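PDB 2P90: proteasome protein from Corynebacterium glutamicum ATCC 13032, which is of unknown function but belongs to the PAC2 family and may be linked to the proteasome. Local coordinates for residues E133-H147 with N193-S206. Sequence-based numbering, arbitrary orientation.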
# COMPACT_ATOMS: atom_id res chain seq x y z
N GLU B 133 2.31 12.61 -31.83
CA GLU B 133 2.06 11.66 -32.91
C GLU B 133 2.42 10.21 -32.60
O GLU B 133 1.99 9.31 -33.29
CB GLU B 133 2.69 12.15 -34.24
CG GLU B 133 4.12 11.66 -34.51
CD GLU B 133 4.18 10.25 -35.16
OE1 GLU B 133 5.16 9.52 -34.84
OE2 GLU B 133 3.25 9.88 -35.95
N ASN B 134 3.19 9.98 -31.54
CA ASN B 134 3.55 8.63 -31.10
C ASN B 134 3.96 8.62 -29.62
O ASN B 134 4.63 9.53 -29.14
CB ASN B 134 4.68 8.02 -31.96
CG ASN B 134 4.98 6.55 -31.62
OD1 ASN B 134 6.14 6.16 -31.52
ND2 ASN B 134 3.96 5.74 -31.45
N THR B 135 3.58 7.57 -28.92
CA THR B 135 3.93 7.48 -27.50
C THR B 135 4.76 6.23 -27.23
O THR B 135 4.41 5.14 -27.65
CB THR B 135 2.66 7.52 -26.57
OG1 THR B 135 1.96 8.76 -26.77
CG2 THR B 135 3.06 7.37 -25.08
N ILE B 136 5.84 6.44 -26.49
CA ILE B 136 6.73 5.38 -26.10
C ILE B 136 6.91 5.29 -24.58
O ILE B 136 7.46 6.19 -23.98
CB ILE B 136 8.15 5.56 -26.71
CG1 ILE B 136 8.08 5.80 -28.23
CG2 ILE B 136 9.03 4.33 -26.31
CD1 ILE B 136 9.46 5.88 -28.94
N CYS B 137 6.47 4.16 -24.03
CA CYS B 137 6.63 3.83 -22.62
C CYS B 137 7.84 2.95 -22.35
O CYS B 137 8.10 2.01 -23.08
CB CYS B 137 5.39 3.12 -22.13
SG CYS B 137 3.88 4.12 -22.27
N LEU B 138 8.58 3.25 -21.29
CA LEU B 138 9.82 2.56 -21.00
C LEU B 138 9.69 1.60 -19.82
O LEU B 138 9.04 1.94 -18.83
CB LEU B 138 10.92 3.57 -20.71
CG LEU B 138 11.11 4.68 -21.75
CD1 LEU B 138 12.34 5.52 -21.34
CD2 LEU B 138 11.23 4.15 -23.21
N TYR B 139 10.30 0.42 -19.95
CA TYR B 139 10.25 -0.66 -18.96
C TYR B 139 11.65 -1.24 -18.88
O TYR B 139 12.33 -1.28 -19.89
CB TYR B 139 9.30 -1.75 -19.42
CG TYR B 139 7.90 -1.26 -19.74
CD1 TYR B 139 6.92 -1.25 -18.76
CD2 TYR B 139 7.57 -0.79 -21.03
CE1 TYR B 139 5.66 -0.79 -19.02
CE2 TYR B 139 6.29 -0.32 -21.31
CZ TYR B 139 5.34 -0.32 -20.29
OH TYR B 139 4.06 0.12 -20.46
N ALA B 140 12.10 -1.64 -17.69
CA ALA B 140 13.34 -2.41 -17.54
C ALA B 140 13.01 -3.68 -16.76
O ALA B 140 12.53 -3.63 -15.59
CB ALA B 140 14.41 -1.61 -16.85
N ALA B 141 13.24 -4.83 -17.41
CA ALA B 141 12.90 -6.12 -16.79
C ALA B 141 14.13 -6.91 -16.45
O ALA B 141 15.05 -6.95 -17.26
CB ALA B 141 11.94 -6.97 -17.70
N PRO B 142 14.13 -7.59 -15.28
CA PRO B 142 15.24 -8.48 -14.99
C PRO B 142 15.08 -9.71 -15.86
O PRO B 142 13.98 -10.28 -15.90
CB PRO B 142 15.06 -8.83 -13.51
CG PRO B 142 13.58 -8.58 -13.21
CD PRO B 142 13.07 -7.61 -14.24
N MET B 143 16.14 -10.11 -16.56
CA MET B 143 16.06 -11.28 -17.45
C MET B 143 17.23 -12.24 -17.29
O MET B 143 18.27 -11.91 -16.69
CB MET B 143 15.91 -10.88 -18.94
CG MET B 143 14.64 -10.10 -19.31
SD MET B 143 13.01 -10.90 -19.03
CE MET B 143 12.04 -9.88 -20.13
N THR B 144 17.06 -13.42 -17.87
CA THR B 144 18.10 -14.45 -17.87
C THR B 144 18.97 -14.19 -19.10
O THR B 144 18.86 -14.88 -20.11
CB THR B 144 17.49 -15.87 -17.89
OG1 THR B 144 16.54 -15.95 -18.94
CG2 THR B 144 16.80 -16.20 -16.57
N VAL B 145 19.78 -13.14 -18.98
CA VAL B 145 20.71 -12.68 -19.99
C VAL B 145 21.97 -12.33 -19.22
O VAL B 145 21.89 -11.99 -18.02
CB VAL B 145 20.19 -11.43 -20.79
CG1 VAL B 145 18.94 -11.77 -21.61
CG2 VAL B 145 19.97 -10.19 -19.89
N PRO B 146 23.15 -12.46 -19.87
CA PRO B 146 24.42 -12.15 -19.20
C PRO B 146 24.91 -10.71 -19.35
O PRO B 146 24.60 -10.06 -20.34
CB PRO B 146 25.41 -13.09 -19.90
CG PRO B 146 24.82 -13.33 -21.29
CD PRO B 146 23.35 -12.96 -21.25
N HIS B 147 25.71 -10.23 -18.39
CA HIS B 147 26.35 -8.92 -18.54
C HIS B 147 27.38 -8.89 -19.67
O HIS B 147 27.84 -7.80 -20.07
CB HIS B 147 27.00 -8.43 -17.21
CG HIS B 147 28.26 -9.15 -16.84
ND1 HIS B 147 28.26 -10.33 -16.12
CD2 HIS B 147 29.57 -8.86 -17.07
CE1 HIS B 147 29.51 -10.73 -15.93
NE2 HIS B 147 30.32 -9.85 -16.50
N ASN B 193 -1.01 6.04 -32.11
CA ASN B 193 0.31 5.42 -32.18
C ASN B 193 0.93 5.25 -30.78
O ASN B 193 1.17 6.25 -30.09
CB ASN B 193 1.26 6.23 -33.09
CG ASN B 193 0.86 6.20 -34.57
OD1 ASN B 193 0.29 5.21 -35.07
ND2 ASN B 193 1.15 7.29 -35.29
N VAL B 194 1.20 4.00 -30.38
CA VAL B 194 1.83 3.73 -29.08
C VAL B 194 2.67 2.44 -29.03
O VAL B 194 2.26 1.39 -29.53
CB VAL B 194 0.77 3.75 -27.89
CG1 VAL B 194 -0.32 2.67 -28.09
CG2 VAL B 194 1.46 3.57 -26.55
N SER B 195 3.85 2.53 -28.41
CA SER B 195 4.72 1.37 -28.17
C SER B 195 5.31 1.39 -26.75
O SER B 195 5.42 2.47 -26.10
CB SER B 195 5.86 1.31 -29.20
OG SER B 195 5.32 1.14 -30.51
N GLY B 196 5.65 0.20 -26.28
CA GLY B 196 6.35 -0.00 -25.03
C GLY B 196 7.66 -0.71 -25.30
O GLY B 196 7.68 -1.77 -25.93
N TYR B 197 8.76 -0.09 -24.85
CA TYR B 197 10.11 -0.66 -24.97
C TYR B 197 10.60 -1.21 -23.64
O TYR B 197 10.71 -0.50 -22.65
CB TYR B 197 11.14 0.34 -25.51
CG TYR B 197 10.87 0.96 -26.87
CD1 TYR B 197 9.91 0.44 -27.76
CD2 TYR B 197 11.63 2.06 -27.29
CE1 TYR B 197 9.69 1.03 -29.04
CE2 TYR B 197 11.44 2.65 -28.56
CZ TYR B 197 10.47 2.13 -29.41
OH TYR B 197 10.28 2.74 -30.62
N THR B 198 10.94 -2.48 -23.64
CA THR B 198 11.54 -3.09 -22.49
C THR B 198 13.01 -3.45 -22.79
O THR B 198 13.32 -4.14 -23.76
CB THR B 198 10.75 -4.37 -22.13
OG1 THR B 198 9.36 -4.05 -22.08
CG2 THR B 198 11.22 -4.95 -20.80
N VAL B 199 13.89 -3.00 -21.92
CA VAL B 199 15.29 -3.37 -22.00
C VAL B 199 15.47 -4.56 -21.05
O VAL B 199 14.80 -4.61 -20.00
CB VAL B 199 16.18 -2.13 -21.65
CG1 VAL B 199 16.01 -1.71 -20.18
CG2 VAL B 199 17.64 -2.38 -21.97
N HIS B 200 16.32 -5.51 -21.42
CA HIS B 200 16.52 -6.74 -20.65
C HIS B 200 17.78 -6.62 -19.84
O HIS B 200 18.83 -6.36 -20.41
CB HIS B 200 16.64 -7.94 -21.58
CG HIS B 200 15.39 -8.23 -22.34
ND1 HIS B 200 15.03 -9.50 -22.74
CD2 HIS B 200 14.39 -7.41 -22.75
CE1 HIS B 200 13.88 -9.45 -23.39
NE2 HIS B 200 13.46 -8.19 -23.40
N VAL B 201 17.68 -6.79 -18.52
CA VAL B 201 18.80 -6.54 -17.65
C VAL B 201 19.14 -7.86 -16.97
O VAL B 201 18.22 -8.55 -16.54
CB VAL B 201 18.42 -5.44 -16.60
CG1 VAL B 201 19.55 -5.18 -15.59
CG2 VAL B 201 17.93 -4.14 -17.31
N PRO B 202 20.45 -8.24 -16.90
CA PRO B 202 20.82 -9.47 -16.20
C PRO B 202 20.15 -9.47 -14.83
O PRO B 202 20.26 -8.49 -14.12
CB PRO B 202 22.34 -9.36 -16.06
CG PRO B 202 22.74 -8.51 -17.18
CD PRO B 202 21.64 -7.57 -17.47
N HIS B 203 19.43 -10.53 -14.49
CA HIS B 203 18.66 -10.55 -13.26
C HIS B 203 19.55 -10.36 -12.05
O HIS B 203 19.13 -9.73 -11.07
CB HIS B 203 17.83 -11.84 -13.12
CG HIS B 203 18.66 -13.07 -12.95
ND1 HIS B 203 19.38 -13.62 -13.98
CD2 HIS B 203 18.91 -13.82 -11.86
CE1 HIS B 203 20.04 -14.68 -13.54
NE2 HIS B 203 19.78 -14.82 -12.25
N TYR B 204 20.78 -10.87 -12.11
CA TYR B 204 21.63 -10.93 -10.91
C TYR B 204 22.29 -9.59 -10.62
O TYR B 204 22.98 -9.43 -9.61
CB TYR B 204 22.68 -12.05 -11.04
CG TYR B 204 23.51 -11.95 -12.31
CD1 TYR B 204 23.04 -12.50 -13.51
CD2 TYR B 204 24.76 -11.33 -12.31
CE1 TYR B 204 23.78 -12.42 -14.68
CE2 TYR B 204 25.51 -11.24 -13.50
CZ TYR B 204 25.01 -11.80 -14.67
OH TYR B 204 25.72 -11.73 -15.85
N VAL B 205 22.07 -8.64 -11.53
CA VAL B 205 22.62 -7.29 -11.43
C VAL B 205 21.50 -6.21 -11.37
O VAL B 205 21.77 -5.00 -11.33
CB VAL B 205 23.61 -7.05 -12.61
CG1 VAL B 205 22.91 -6.38 -13.81
CG2 VAL B 205 24.80 -6.28 -12.12
N SER B 206 20.25 -6.68 -11.34
CA SER B 206 19.07 -5.82 -11.49
C SER B 206 18.81 -4.81 -10.35
O SER B 206 18.19 -3.77 -10.58
CB SER B 206 17.82 -6.67 -11.72
OG SER B 206 17.55 -6.80 -13.11
O HOH W 1 7.79 3.64 -31.61
O HOH W 2 0.35 8.59 -29.01
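Thr-135 N bonds to Asn-193 O and Thr-135 O accepts Ser-195 N (2.8 Å), opening a parallel pairing that continues through Cys-137, Tyr-139 and Ala-141 until Met-143 N meets Val-201 O. Beyond it, Met-143 O receives His-203 N. At the start, Asn-193 ND2 reaches Glu-133 O (3.0 Å), which lies in its amide plane.

Rings take part in the packing on each side of the sheet. Branched Ile-136 suits the flat Tyr-197 ring: CG2 lies over one face, 3.7 Å from the centroid, while CD1 extends along the ring to the hydroxyl. Its chi1 of -51° sets CG1 beside the backbone N and leaves CG2 anti to it. One water joins Tyr-197 OH to Asn-134 OD1. Further on, small Ala-140 leaves room for Val-199, CB to CG1 3.7 Å, and Val-199 itself touches helix 211-225. On the opposite side of the sheet, the one carrying Tyr-139 and His-200, Gly-196 has no side chain and lets the Tyr-139 ring edge come close, CE2 3.7 Å from Gly-196 CA. The flexible, bent chain of Met-143 brings CE over the His-200 ring, 3.9 Å from its centroid. Ser-224 bonds Tyr-197 OH, Ser-159 bonds Asn-134 ND2, and Glu-184 and Ser-180 bond Tyr-139 OH.

Past the strands, Tyr-204 OH accepts His-147 N (2.9 Å) and shares a second hydrogen bond with His-147 ND1 at the imidazole edge, so two contacts grip one oxygen and tie the loop to the 3-10 turn.

Helices 179-189 and 211-225 cover opposite faces, and strand 27-33 pairs with the far side of 134-143: neighbouring parallel strands in the central mixed sheet of an alpha/beta fold, here of the PAC2 family.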